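Local coordinates for protein putative mandelate racemase/muconate lactonizing enzyme (Bordetella bronchiseptica, PDB 3DDM) that is of unknown function but belongs to the mandelate racemase/muconate lactonizing enzyme family of the enolase superfamily, at residues Ala98-Leu103 and Gly111-Ala116. The protein carries 1 engineered substitution. Residues are numbered along the deposited sequence; the frame is centred on the assembly and turned at random.
Sequences ARTAVL and GPLAQA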
ATOM      1  N   ALA A  98      11.818  10.212   3.709  1.00 46.40           N
ATOM      2  CA  ALA A  98      11.492  11.549   3.221  1.00 45.84           C
ATOM      3  C   ALA A  98      11.378  11.636   1.703  1.00 44.90           C
ATOM      4  O   ALA A  98      10.478  12.297   1.180  1.00 45.64           O
ATOM      5  CB  ALA A  98      12.534  12.550   3.717  1.00 43.97           C
ATOM      6  N   ARG A  99      12.287  10.973   1.002  1.00 42.94           N
ATOM      7  CA  ARG A  99      12.285  11.009  -0.450  1.00 42.64           C
ATOM      8  C   ARG A  99      11.251  10.091  -1.104  1.00 42.17           C
ATOM      9  O   ARG A  99      11.174  10.036  -2.330  1.00 42.31           O
ATOM     10  CB  ARG A  99      13.686  10.680  -0.986  1.00 44.31           C
ATOM     11  CG  ARG A  99      14.762  11.711  -0.626  1.00 48.37           C
ATOM     12  CD  ARG A  99      14.536  13.025  -1.360  1.00 50.75           C
ATOM     13  NE  ARG A  99      14.643  12.827  -2.804  1.00 54.94           N
ATOM     14  CZ  ARG A  99      15.754  13.024  -3.513  1.00 56.82           C
ATOM     15  NH1 ARG A  99      16.864  13.445  -2.900  1.00 56.54           N
ATOM     16  NH2 ARG A  99      15.763  12.778  -4.829  1.00 52.99           N
ATOM     17  N   THR A 100      10.467   9.365  -0.307  1.00 39.54           N
ATOM     18  CA  THR A 100       9.445   8.484  -0.883  1.00 37.94           C
ATOM     19  C   THR A 100       8.089   8.742  -0.253  1.00 37.37           C
ATOM     20  O   THR A 100       7.106   8.080  -0.591  1.00 35.66           O
ATOM     21  CB  THR A 100       9.770   6.967  -0.699  1.00 37.13           C
ATOM     22  OG1 THR A 100       9.787   6.625   0.697  1.00 34.18           O
ATOM     23  CG2 THR A 100      11.096   6.636  -1.329  1.00 37.47           C
ATOM     24  N   ALA A 101       8.045   9.703   0.665  1.00 36.88           N
ATOM     25  CA  ALA A 101       6.806  10.035   1.359  1.00 36.80           C
ATOM     26  C   ALA A 101       5.676  10.372   0.389  1.00 35.79           C
ATOM     27  O   ALA A 101       4.554   9.898   0.542  1.00 36.14           O
ATOM     28  CB  ALA A 101       7.041  11.187   2.312  1.00 33.89           C
ATOM     29  N   VAL A 102       5.980  11.185  -0.613  1.00 36.50           N
ATOM     30  CA  VAL A 102       4.980  11.576  -1.594  1.00 36.86           C
ATOM     31  C   VAL A 102       4.594  10.436  -2.519  1.00 37.09           C
ATOM     32  O   VAL A 102       3.438  10.319  -2.916  1.00 39.86           O
ATOM     33  CB  VAL A 102       5.472  12.765  -2.430  1.00 36.65           C
ATOM     34  CG1 VAL A 102       4.698  12.851  -3.737  1.00 37.52           C
ATOM     35  CG2 VAL A 102       5.303  14.045  -1.622  1.00 36.38           C
ATOM     36  N   LEU A 103       5.558   9.601  -2.871  1.00 36.29           N
ATOM     37  CA  LEU A 103       5.282   8.468  -3.740  1.00 35.46           C
ATOM     38  C   LEU A 103       4.366   7.477  -3.002  1.00 37.57           C
ATOM     39  O   LEU A 103       3.557   6.778  -3.620  1.00 38.72           O
ATOM     40  CB  LEU A 103       6.594   7.791  -4.134  1.00 33.91           C
ATOM     41  CG  LEU A 103       6.457   6.488  -4.914  1.00 35.61           C
ATOM     42  CD1 LEU A 103       5.852   6.784  -6.289  1.00 33.14           C
ATOM     43  CD2 LEU A 103       7.815   5.811  -5.025  1.00 31.51           C
ATOM     44  N   GLY A 111       3.180   0.424   2.812  1.00 36.94           N
ATOM     45  CA  GLY A 111       3.699  -0.868   3.237  1.00 36.53           C
ATOM     46  C   GLY A 111       4.868  -1.376   2.408  1.00 36.83           C
ATOM     47  O   GLY A 111       5.966  -1.548   2.933  1.00 36.31           O
ATOM     48  N   PRO A 112       4.664  -1.644   1.109  1.00 36.61           N
ATOM     49  CA  PRO A 112       5.753  -2.133   0.259  1.00 37.12           C
ATOM     50  C   PRO A 112       7.012  -1.279   0.408  1.00 38.46           C
ATOM     51  O   PRO A 112       8.120  -1.802   0.565  1.00 39.42           O
ATOM     52  CB  PRO A 112       5.157  -2.039  -1.139  1.00 36.68           C
ATOM     53  CG  PRO A 112       3.725  -2.360  -0.888  1.00 36.56           C
ATOM     54  CD  PRO A 112       3.407  -1.549   0.345  1.00 35.43           C
ATOM     55  N   LEU A 113       6.838   0.039   0.362  1.00 38.61           N
ATOM     56  CA  LEU A 113       7.962   0.957   0.503  1.00 37.34           C
ATOM     57  C   LEU A 113       8.630   0.863   1.874  1.00 36.66           C
ATOM     58  O   LEU A 113       9.854   0.824   1.962  1.00 38.68           O
ATOM     59  CB  LEU A 113       7.498   2.390   0.255  1.00 37.50           C
ATOM     60  CG  LEU A 113       7.227   2.784  -1.193  1.00 37.22           C
ATOM     61  CD1 LEU A 113       6.367   4.040  -1.211  1.00 37.03           C
ATOM     62  CD2 LEU A 113       8.545   2.991  -1.932  1.00 35.26           C
ATOM     63  N   ALA A 114       7.844   0.836   2.945  1.00 34.62           N
ATOM     64  CA  ALA A 114       8.433   0.739   4.280  1.00 33.57           C
ATOM     65  C   ALA A 114       9.248  -0.544   4.401  1.00 34.55           C
ATOM     66  O   ALA A 114      10.368  -0.548   4.937  1.00 34.46           O
ATOM     67  CB  ALA A 114       7.358   0.756   5.332  1.00 27.73           C
ATOM     68  N   GLN A 115       8.671  -1.628   3.892  1.00 34.51           N
ATOM     69  CA  GLN A 115       9.285  -2.939   3.925  1.00 34.50           C
ATOM     70  C   GLN A 115      10.603  -2.955   3.151  1.00 36.38           C
ATOM     71  O   GLN A 115      11.638  -3.436   3.650  1.00 36.95           O
ATOM     72  CB  GLN A 115       8.295  -3.966   3.368  1.00 35.21           C
ATOM     73  CG  GLN A 115       7.208  -4.361   4.371  1.00 34.96           C
ATOM     74  CD  GLN A 115       5.802  -4.418   3.772  1.00 34.93           C
ATOM     75  OE1 GLN A 115       5.584  -4.982   2.699  1.00 36.42           O
ATOM     76  NE2 GLN A 115       4.843  -3.847   4.480  1.00 32.22           N
ATOM     77  N   ALA A 116      10.580  -2.426   1.936  1.00 36.04           N
ATOM     78  CA  ALA A 116      11.801  -2.380   1.148  1.00 36.20           C
ATOM     79  C   ALA A 116      12.826  -1.530   1.899  1.00 36.14           C
ATOM     80  O   ALA A 116      14.002  -1.883   1.964  1.00 38.37           O
ATOM     81  CB  ALA A 116      11.522  -1.789  -0.225  1.00 35.65           C
TER
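Leu113 reaches from the helix 110-131 to Thr100 and Leu103 at the start of the short helix 101-107, and its isobutyl fork carries the whole contact. The apolar part lies on one branch, where Leu113 CD2 meets Leu103 CD2 at 4.2 Å, methyl to methyl, and comes within 4.3 Å of Thr100 CB. The other branch lies against backbone: Leu113 CD1 is 4.2 Å from Thr100 O, a van der Waals approach. The first torsion of Leu113, -75°, sets CG beside its backbone N and anti to the carbonyl carbon; with the second near 162°, both methyls face residues 98-103.

Polar groups contribute no hydrogen bond across the pair. Thr100 occupies the N-cap position of the helix 101-107 without capping it through its side chain; the hydroxyl of this buried residue turns back to the preceding helix, OG1 bonding to Leu96 O.

Within the N-terminal domain of the enolase-like fold, the contact joins two consecutive helices across their short connection. The dimer interface lies close by, with Leu103 also packing on Phe61 of the second subunit. As a worked example of one leucine meeting a leucine and the N-cap threonine of the helix before it, the contact has dispersion and burial as its chemistry; these set few directional demands, so alone it probably does little to fix the helix angle, which the short connection and surrounding residues would constrain.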